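Local coordinates for protein beta-hydroxyacid dehydrogenase, 3-hydroxyisobutyrate dehydrogenase (Saccharomonospora xinjiangensis XJ-54, PDB 6GRL) that probably uses NADP(H) to reduce imines, with S selectivity, as an imine reductase of the 3-hydroxyisobutyrate dehydrogenase-related family, at residues A[79-84]-A[107-112]; A[72-77]-A[99-104]; A[128-133]-A[156-161]. All blocks are in the same frame, centred on the assembly; numbering follows the deposited sequence. Where two conformers were deposited one is given.

Overall arrangement
From the N terminus, the first segment met is 72-77, which carries the last part of helix 70-74 and the turn after it; 79-84 follows on the next strand. After helix 87-95, the loop 99-104 returns to 72-77, closing contact 2. Strand 105-108 then runs alongside 79-82 and closes contact 1, so that contacts 1 and 2 cross, their segments alternating. Contact 3 comes in series after both: from 128-133 the chain returns through strand 149-154 to helix 156-166, which packs back on strand 130-137 and closes it. Strand 105-108 lies between strands 79-82 and 130-137, and Asn-108 joins contacts 1 and 3. Gly-103 and Lys-104 bond to Gly-128 and Glu-130, linking contact 2 to contact 3.

Contact 1. Residues A[79-84]-A[107-112]; sequences FVVVCL and VNLTSG
Val-81 and Val-107 sit side by side on neighbouring parallel strands, pointing to one face of the sheet, while Val-82 and Asn-108 are paired on the other face. On the face of Val-81 and Val-107, contact is made by branch tips. CG2 of Val-107 meets the far end of the Phe-79 ring, 3.5 Å from CZ, because CG of Phe-79 lies anti to its backbone N (chi1 -165°) and the ring swings toward the neighbouring strand. Further along, CG1 of Val-81 comes 3.7 Å from CD1 of Leu-109, the two side chains crossing at a slant against helix 30-41.

The backbone ladder runs from Val-107 N to Val-80 O, from Val-82 N to Val-107 O and from Leu-109 N to Val-82 O. Beyond it, a side chain takes over. Leu-84 N donates to Thr-110 OG1 over 3.0 Å and almost straight, at 177°. The same hydroxyl gives its proton to Asn-108 OD1, at 3.0 Å, nearly in line with the amide C=O. Thr-110 N, also 3.0 Å from Asn-108 OD1, approaches from above the amide plane and closes an Asx turn. In the conformer described, two donors thus grip OD1 and ND2 bonds to Tyr-131 OH, which would favour this rotation of the amide. An alanine in place of Thr-110 would probably leave Leu-84 N without its acceptor and the amide freer to turn. Water 1 links Leu-84 O to Ser-111 N where the chains diverge.

Leu-84 also touches the glycine-rich, GxGxxG-like strand-turn-helix segment, consistent with a dinucleotide-binding motif. Strand 79-82, helix 87-95 and strand 105-108 form a beta-alpha-beta crossover, the repeating unit of the Rossmann fold.

Contact 2. Residues A[72-77]-A[99-104]; sequences EAVEAS and SSLAGK
A polar, partly buried contact joins the last part of helix 70-74 and its following turn to the irregular loop that leads from helix 87-95 into strand 105-108, beside the N-terminal starts of strands 79-82 and 105-108. Its main link is the ammonium of Lys-104, which donates to two backbone carbonyls of the type I turn from Val-74 to Ser-77. NZ lies 2.8 Å from Val-74 O, tilted from that carbonyl's plane, and 2.9 Å from Ser-77 O, above the plane of the second. The lysine chain is extended until its last torsion, where it bends (chi4 -70°) and turns NZ between the two oxygens. The two carbonyl oxygens would probably stabilise the positive charge.

In this Rossmann-type domain, the two strands that the pieces lead into lie next to each other in the sheet. The loop itself is shaped by an ST turn, Ala-102 N to Ser-100 OG, overlapping a type II turn from Leu-101 to Lys-104 with Gly-103 at positive phi.

At the more exposed end, in the conformer described, Ser-99 OG donates to Glu-75 OE2 from above the carboxylate plane, at a distance (2.5 Å) too short to be relied on. Between the polar links, Val-74 CG2 occupies the crowded position between its own backbone N and carbonyl carbon and packs 4.0 Å from Leu-101 CD2.

Contact 3. Residues A[128-133]-A[156-161]; sequences GAEYLD and RSAFDA
No hydrogen bond joins strand 130-137 to helix 156-166 at this point, and one of the few groups to lean on the helix is a carboxylate: Glu-130 lays its acid end against the methyl of Ala-158, with OE1 3.8 Å from CB. The setting is a helix packed on a beta-sheet, within the Rossmann-type nucleotide-binding domain, but the two elements are not consecutive. Strand 149-154 comes between them in the chain and runs antiparallel to 130-137, and the helix then packs on the face to which Glu-130 and Leu-132 point. The opposite face of the strand belongs to helix 114-126, where Tyr-131 packs on Glu-121 and Ala-124. The short axes approach to 8.3 Å and cross at -76°, so helix 156-166 lies across the strand and meets it over few residues.

The small side chain of Ala-158 is consistent with this approach; it points at the strand and fits between the glutamate and the leucine. Leu-132 carries the apolar part. Its chi1 of -71° turns CG toward the helix, anti to the carbonyl carbon, and chi2 of 170° sets the methyls against the helix backbone. The phenylalanine at 159 crosses the leucine at about a right angle and sends its ring on toward Phe-152, Val-172 and Tyr-174. At its base the two methyls of Leu-132 divide the contact: CD1 comes 3.9 Å from Phe-159 CA, and CD2 lies 4.1 Å from Phe-159 CB.

Contact 1. Residues A[79-84]-A[107-112]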
loop_
_atom_site.group_PDB
_atom_site.type_symbol
_atom_site.label_atom_id
_atom_site.label_comp_id
_atom_site.label_asym_id
_atom_site.label_seq_id
_atom_site.Cartn_x
_atom_site.Cartn_y
_atom_site.Cartn_z
ATOM N N PHE A 79 18.530 12.269 9.895
ATOM C CA PHE A 79 17.543 11.550 9.097
ATOM C C PHE A 79 17.533 10.091 9.543
ATOM O O PHE A 79 18.525 9.377 9.364
ATOM C CB PHE A 79 17.891 11.681 7.615
ATOM C CG PHE A 79 16.781 11.301 6.681
ATOM C CD1 PHE A 79 15.709 12.152 6.473
ATOM C CD2 PHE A 79 16.828 10.106 5.984
ATOM C CE1 PHE A 79 14.693 11.808 5.600
ATOM C CE2 PHE A 79 15.816 9.757 5.109
ATOM C CZ PHE A 79 14.747 10.609 4.918
ATOM N N VAL A 80 16.418 9.647 10.120
ATOM C CA VAL A 80 16.300 8.304 10.686
ATOM C C VAL A 80 15.192 7.565 9.948
ATOM O O VAL A 80 14.036 8.004 9.954
ATOM C CB VAL A 80 16.012 8.339 12.195
ATOM C CG1 VAL A 80 15.872 6.924 12.745
ATOM C CG2 VAL A 80 17.105 9.096 12.931
ATOM N N VAL A 81 15.542 6.436 9.335
ATOM C CA VAL A 81 14.601 5.601 8.595
ATOM C C VAL A 81 14.356 4.331 9.398
ATOM O O VAL A 81 15.309 3.647 9.794
ATOM C CB VAL A 81 15.129 5.272 7.189
ATOM C CG1 VAL A 81 14.125 4.414 6.433
ATOM C CG2 VAL A 81 15.434 6.549 6.427
ATOM N N VAL A 82 13.085 4.016 9.636
ATOM C CA VAL A 82 12.683 2.863 10.436
ATOM C C VAL A 82 12.059 1.830 9.509
ATOM O O VAL A 82 11.025 2.091 8.882
ATOM C CB VAL A 82 11.702 3.262 11.549
ATOM C CG1 VAL A 82 11.430 2.081 12.475
ATOM C CG2 VAL A 82 12.238 4.453 12.328
ATOM N N CYS A 83 12.686 0.650 9.419
ATOM C CA CYS A 83 12.187 -0.448 8.589
ATOM C C CYS A 83 12.306 -1.740 9.402
ATOM O O CYS A 83 13.275 -2.493 9.281
ATOM C CB CYS A 83 12.949 -0.535 7.269
ATOM S SG CYS A 83 12.132 -1.548 6.023
ATOM N N LEU A 84 11.302 -1.998 10.229
ATOM C CA LEU A 84 11.281 -3.159 11.100
ATOM C C LEU A 84 10.189 -4.129 10.653
ATOM O O LEU A 84 9.588 -3.974 9.582
ATOM C CB LEU A 84 11.103 -2.708 12.551
ATOM C CG LEU A 84 12.269 -1.873 13.086
ATOM C CD1 LEU A 84 11.847 -1.064 14.299
ATOM C CD2 LEU A 84 13.455 -2.766 13.424
ATOM N N VAL A 107 11.441 8.764 9.387
ATOM C CA VAL A 107 10.725 8.219 8.240
ATOM C C VAL A 107 10.449 6.752 8.534
ATOM O O VAL A 107 11.363 5.919 8.509
ATOM C CB VAL A 107 11.516 8.389 6.937
ATOM C CG1 VAL A 107 10.737 7.804 5.765
ATOM C CG2 VAL A 107 11.820 9.855 6.694
ATOM N N ASN A 108 9.188 6.431 8.805
ATOM C CA ASN A 108 8.780 5.075 9.156
ATOM C C ASN A 108 8.262 4.378 7.902
ATOM O O ASN A 108 7.238 4.777 7.337
ATOM C CB ASN A 108 7.719 5.093 10.254
ATOM C CG ASN A 108 7.350 3.701 10.735
ATOM O OD1 ASN A 108 8.040 2.723 10.440
ATOM N ND2 ASN A 108 6.257 3.606 11.481
ATOM N N LEU A 109 8.977 3.339 7.469
ATOM C CA LEU A 109 8.589 2.535 6.318
ATOM C C LEU A 109 8.060 1.167 6.727
ATOM O O LEU A 109 7.927 0.280 5.876
ATOM C CB LEU A 109 9.771 2.378 5.359
ATOM C CG LEU A 109 10.421 3.672 4.867
ATOM C CD1 LEU A 109 11.586 3.367 3.940
ATOM C CD2 LEU A 109 9.399 4.558 4.172
ATOM N N THR A 110 7.764 0.977 8.008
ATOM C CA THR A 110 7.276 -0.298 8.508
ATOM C C THR A 110 5.773 -0.419 8.282
ATOM O O THR A 110 5.033 0.566 8.353
ATOM C CB THR A 110 7.596 -0.437 9.998
ATOM O OG1 THR A 110 8.983 -0.147 10.218
ATOM C CG2 THR A 110 7.295 -1.841 10.494
ATOM N N SER A 111 5.329 -1.642 7.997
ATOM C CA SER A 111 3.905 -1.902 7.851
ATOM C C SER A 111 3.160 -1.528 9.129
ATOM O O SER A 111 3.725 -1.527 10.226
ATOM C CB SER A 111 3.664 -3.375 7.514
ATOM O OG SER A 111 4.037 -4.211 8.594
ATOM N N GLY A 112 1.885 -1.199 8.979
ATOM C CA GLY A 112 1.087 -0.812 10.124
ATOM C C GLY A 112 -0.205 -0.157 9.691
ATOM O O GLY A 112 -0.458 0.062 8.503
HETATM O O HOH W 1 7.175 -3.888 7.672
#

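Contact 2. Residues A[72-77]-A[99-104]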
loop_
_atom_site.group_PDB
_atom_site.type_symbol
_atom_site.label_atom_id
_atom_site.label_comp_id
_atom_site.label_asym_id
_atom_site.label_seq_id
_atom_site.Cartn_x
_atom_site.Cartn_y
_atom_site.Cartn_z
ATOM N N GLU A 72 22.659 4.918 20.003
ATOM C CA GLU A 72 23.855 5.220 19.225
ATOM C C GLU A 72 23.527 5.424 17.753
ATOM O O GLU A 72 24.145 6.263 17.089
ATOM C CB GLU A 72 24.881 4.097 19.395
ATOM C CG GLU A 72 26.143 4.258 18.562
ATOM C CD GLU A 72 27.090 3.080 18.709
ATOM O OE1 GLU A 72 26.820 2.198 19.550
ATOM O OE2 GLU A 72 28.102 3.035 17.979
ATOM N N ALA A 73 22.546 4.687 17.232
ATOM C CA ALA A 73 22.210 4.801 15.819
ATOM C C ALA A 73 21.562 6.147 15.512
ATOM O O ALA A 73 21.931 6.814 14.538
ATOM C CB ALA A 73 21.297 3.648 15.403
ATOM N N VAL A 74 20.597 6.568 16.334
ATOM C CA VAL A 74 19.898 7.819 16.045
ATOM C C VAL A 74 20.802 9.020 16.297
ATOM O O VAL A 74 20.621 10.077 15.680
ATOM C CB VAL A 74 18.590 7.917 16.854
ATOM C CG1 VAL A 74 17.670 6.747 16.531
ATOM C CG2 VAL A 74 18.872 7.999 18.348
ATOM N N GLU A 75 21.787 8.887 17.188
ATOM C CA GLU A 75 22.707 9.987 17.445
ATOM C C GLU A 75 23.634 10.268 16.271
ATOM O O GLU A 75 24.288 11.316 16.255
ATOM C CB GLU A 75 23.536 9.696 18.698
ATOM C CG GLU A 75 22.754 9.829 19.991
ATOM C CD GLU A 75 23.532 9.351 21.200
ATOM O OE1 GLU A 75 24.638 8.799 21.023
ATOM O OE2 GLU A 75 23.032 9.523 22.332
ATOM N N ALA A 76 23.698 9.372 15.288
ATOM C CA ALA A 76 24.638 9.528 14.188
ATOM C C ALA A 76 24.116 10.415 13.065
ATOM O O ALA A 76 24.922 10.921 12.279
ATOM C CB ALA A 76 25.004 8.157 13.617
ATOM N N SER A 77 22.803 10.619 12.963
ATOM C CA SER A 77 22.239 11.331 11.823
ATOM C C SER A 77 20.985 12.082 12.245
ATOM O O SER A 77 20.345 11.752 13.247
ATOM C CB SER A 77 21.898 10.377 10.668
ATOM O OG SER A 77 22.678 9.194 10.712
ATOM N N SER A 99 18.021 9.077 23.890
ATOM C CA SER A 99 18.631 10.296 23.388
ATOM C C SER A 99 17.576 11.213 22.776
ATOM O O SER A 99 16.490 10.780 22.383
ATOM C CB SER A 99 19.708 9.970 22.352
ATOM O OG SER A 99 20.609 8.997 22.851
ATOM N N SER A 100 17.915 12.497 22.701
ATOM C CA SER A 100 17.001 13.483 22.146
ATOM C C SER A 100 16.805 13.261 20.651
ATOM O O SER A 100 17.758 12.999 19.914
ATOM C CB SER A 100 17.528 14.895 22.399
ATOM O OG SER A 100 16.771 15.860 21.685
ATOM N N LEU A 101 15.553 13.362 20.208
ATOM C CA LEU A 101 15.218 13.319 18.790
ATOM C C LEU A 101 14.830 14.689 18.253
ATOM O O LEU A 101 14.336 14.785 17.123
ATOM C CB LEU A 101 14.089 12.314 18.541
ATOM C CG LEU A 101 14.368 10.878 18.987
ATOM C CD1 LEU A 101 13.127 10.018 18.825
ATOM C CD2 LEU A 101 15.539 10.286 18.216
ATOM N N ALA A 102 15.037 15.747 19.033
ATOM C CA ALA A 102 14.638 17.082 18.611
ATOM C C ALA A 102 15.402 17.502 17.363
ATOM O O ALA A 102 16.621 17.336 17.278
ATOM C CB ALA A 102 14.877 18.086 19.740
ATOM N N GLY A 103 14.674 18.048 16.391
ATOM C CA GLY A 103 15.270 18.473 15.144
ATOM C C GLY A 103 15.523 17.368 14.145
ATOM O O GLY A 103 16.011 17.654 13.044
ATOM N N LYS A 104 15.211 16.122 14.485
ATOM C CA LYS A 104 15.409 15.011 13.570
ATOM C C LYS A 104 14.170 14.804 12.701
ATOM O O LYS A 104 13.099 15.365 12.943
ATOM C CB LYS A 104 15.738 13.731 14.342
ATOM C CG LYS A 104 17.061 13.778 15.093
ATOM C CD LYS A 104 17.408 12.418 15.680
ATOM C CE LYS A 104 18.597 12.496 16.626
ATOM N NZ LYS A 104 19.883 12.759 15.918
#

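Contact 3. Residues A[128-133]-A[156-161]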
loop_
_atom_site.group_PDB
_atom_site.type_symbol
_atom_site.label_atom_id
_atom_site.label_comp_id
_atom_site.label_asym_id
_atom_site.label_seq_id
_atom_site.Cartn_x
_atom_site.Cartn_y
_atom_site.Cartn_z
ATOM N N GLY A 128 9.883 16.646 19.435
ATOM C CA GLY A 128 10.486 17.658 18.593
ATOM C C GLY A 128 10.983 17.164 17.258
ATOM O O GLY A 128 11.792 17.845 16.621
ATOM N N ALA A 129 10.528 15.999 16.812
ATOM C CA ALA A 129 10.942 15.432 15.540
ATOM C C ALA A 129 9.801 15.511 14.535
ATOM O O ALA A 129 8.624 15.416 14.896
ATOM C CB ALA A 129 11.385 13.974 15.701
ATOM N N GLU A 130 10.165 15.702 13.269
ATOM C CA GLU A 130 9.212 15.577 12.180
ATOM C C GLU A 130 9.024 14.105 11.827
ATOM O O GLU A 130 9.894 13.265 12.075
ATOM C CB GLU A 130 9.682 16.366 10.959
ATOM C CG GLU A 130 9.524 17.871 11.101
ATOM C CD GLU A 130 10.239 18.639 10.007
ATOM O OE1 GLU A 130 11.150 18.066 9.375
ATOM O OE2 GLU A 130 9.884 19.814 9.776
ATOM N N TYR A 131 7.868 13.790 11.248
ATOM C CA TYR A 131 7.510 12.400 11.002
ATOM C C TYR A 131 6.901 12.242 9.619
ATOM O O TYR A 131 6.006 13.001 9.237
ATOM C CB TYR A 131 6.532 11.886 12.064
ATOM C CG TYR A 131 6.125 10.443 11.869
ATOM C CD1 TYR A 131 6.955 9.406 12.282
ATOM C CD2 TYR A 131 4.915 10.117 11.270
ATOM C CE1 TYR A 131 6.590 8.087 12.102
ATOM C CE2 TYR A 131 4.540 8.799 11.088
ATOM C CZ TYR A 131 5.384 7.790 11.504
ATOM O OH TYR A 131 5.014 6.478 11.329
ATOM N N LEU A 132 7.390 11.251 8.879
ATOM C CA LEU A 132 6.788 10.834 7.623
ATOM C C LEU A 132 6.516 9.341 7.698
ATOM O O LEU A 132 7.379 8.571 8.133
ATOM C CB LEU A 132 7.694 11.147 6.426
ATOM C CG LEU A 132 7.856 12.614 6.031
ATOM C CD1 LEU A 132 8.972 12.762 5.009
ATOM C CD2 LEU A 132 6.551 13.171 5.486
ATOM N N ASP A 133 5.318 8.938 7.292
ATOM C CA ASP A 133 4.969 7.529 7.208
ATOM C C ASP A 133 5.023 7.094 5.751
ATOM O O ASP A 133 4.449 7.757 4.880
ATOM C CB ASP A 133 3.582 7.263 7.790
ATOM C CG ASP A 133 3.391 5.812 8.176
ATOM O OD1 ASP A 133 2.721 5.073 7.424
ATOM O OD2 ASP A 133 3.928 5.408 9.227
ATOM N N ARG A 156 3.759 18.137 4.926
ATOM C CA ARG A 156 4.147 18.418 3.548
ATOM C C ARG A 156 5.525 19.064 3.478
ATOM O O ARG A 156 6.291 18.802 2.544
ATOM C CB ARG A 156 3.102 19.310 2.880
ATOM C CG ARG A 156 3.092 19.226 1.363
ATOM C CD ARG A 156 2.038 20.142 0.765
ATOM N NE ARG A 156 0.910 19.392 0.221
ATOM C CZ ARG A 156 -0.250 19.229 0.848
ATOM N NH1 ARG A 156 -1.222 18.530 0.277
ATOM N NH2 ARG A 156 -0.440 19.766 2.046
ATOM N N SER A 157 5.854 19.916 4.452
ATOM C CA SER A 157 7.161 20.566 4.451
ATOM C C SER A 157 8.283 19.549 4.617
ATOM O O SER A 157 9.340 19.672 3.987
ATOM C CB SER A 157 7.223 21.621 5.557
ATOM O OG SER A 157 7.154 21.022 6.839
ATOM N N ALA A 158 8.070 18.534 5.458
ATOM C CA ALA A 158 9.087 17.503 5.640
ATOM C C ALA A 158 9.238 16.650 4.386
ATOM O O ALA A 158 10.351 16.234 4.042
ATOM C CB ALA A 158 8.741 16.630 6.845
ATOM N N PHE A 159 8.133 16.378 3.691
ATOM C CA PHE A 159 8.216 15.604 2.457
ATOM C C PHE A 159 8.939 16.387 1.369
ATOM O O PHE A 159 9.808 15.847 0.675
ATOM C CB PHE A 159 6.818 15.203 1.987
ATOM C CG PHE A 159 6.809 14.511 0.657
ATOM C CD1 PHE A 159 7.064 13.154 0.570
ATOM C CD2 PHE A 159 6.562 15.219 -0.509
ATOM C CE1 PHE A 159 7.062 12.513 -0.652
ATOM C CE2 PHE A 159 6.565 14.585 -1.734
ATOM C CZ PHE A 159 6.813 13.230 -1.806
ATOM N N ASP A 160 8.588 17.665 1.202
ATOM C CA ASP A 160 9.190 18.467 0.142
ATOM C C ASP A 160 10.692 18.619 0.345
ATOM O O ASP A 160 11.466 18.559 -0.617
ATOM C CB ASP A 160 8.520 19.840 0.075
ATOM C CG ASP A 160 7.074 19.763 -0.375
ATOM O OD1 ASP A 160 6.717 18.797 -1.080
ATOM O OD2 ASP A 160 6.294 20.675 -0.027
ATOM N N ALA A 161 11.124 18.810 1.594
ATOM C CA ALA A 161 12.539 19.023 1.871
ATOM C C ALA A 161 13.375 17.764 1.679
ATOM O O ALA A 161 14.577 17.871 1.415
ATOM C CB ALA A 161 12.720 19.551 3.294
#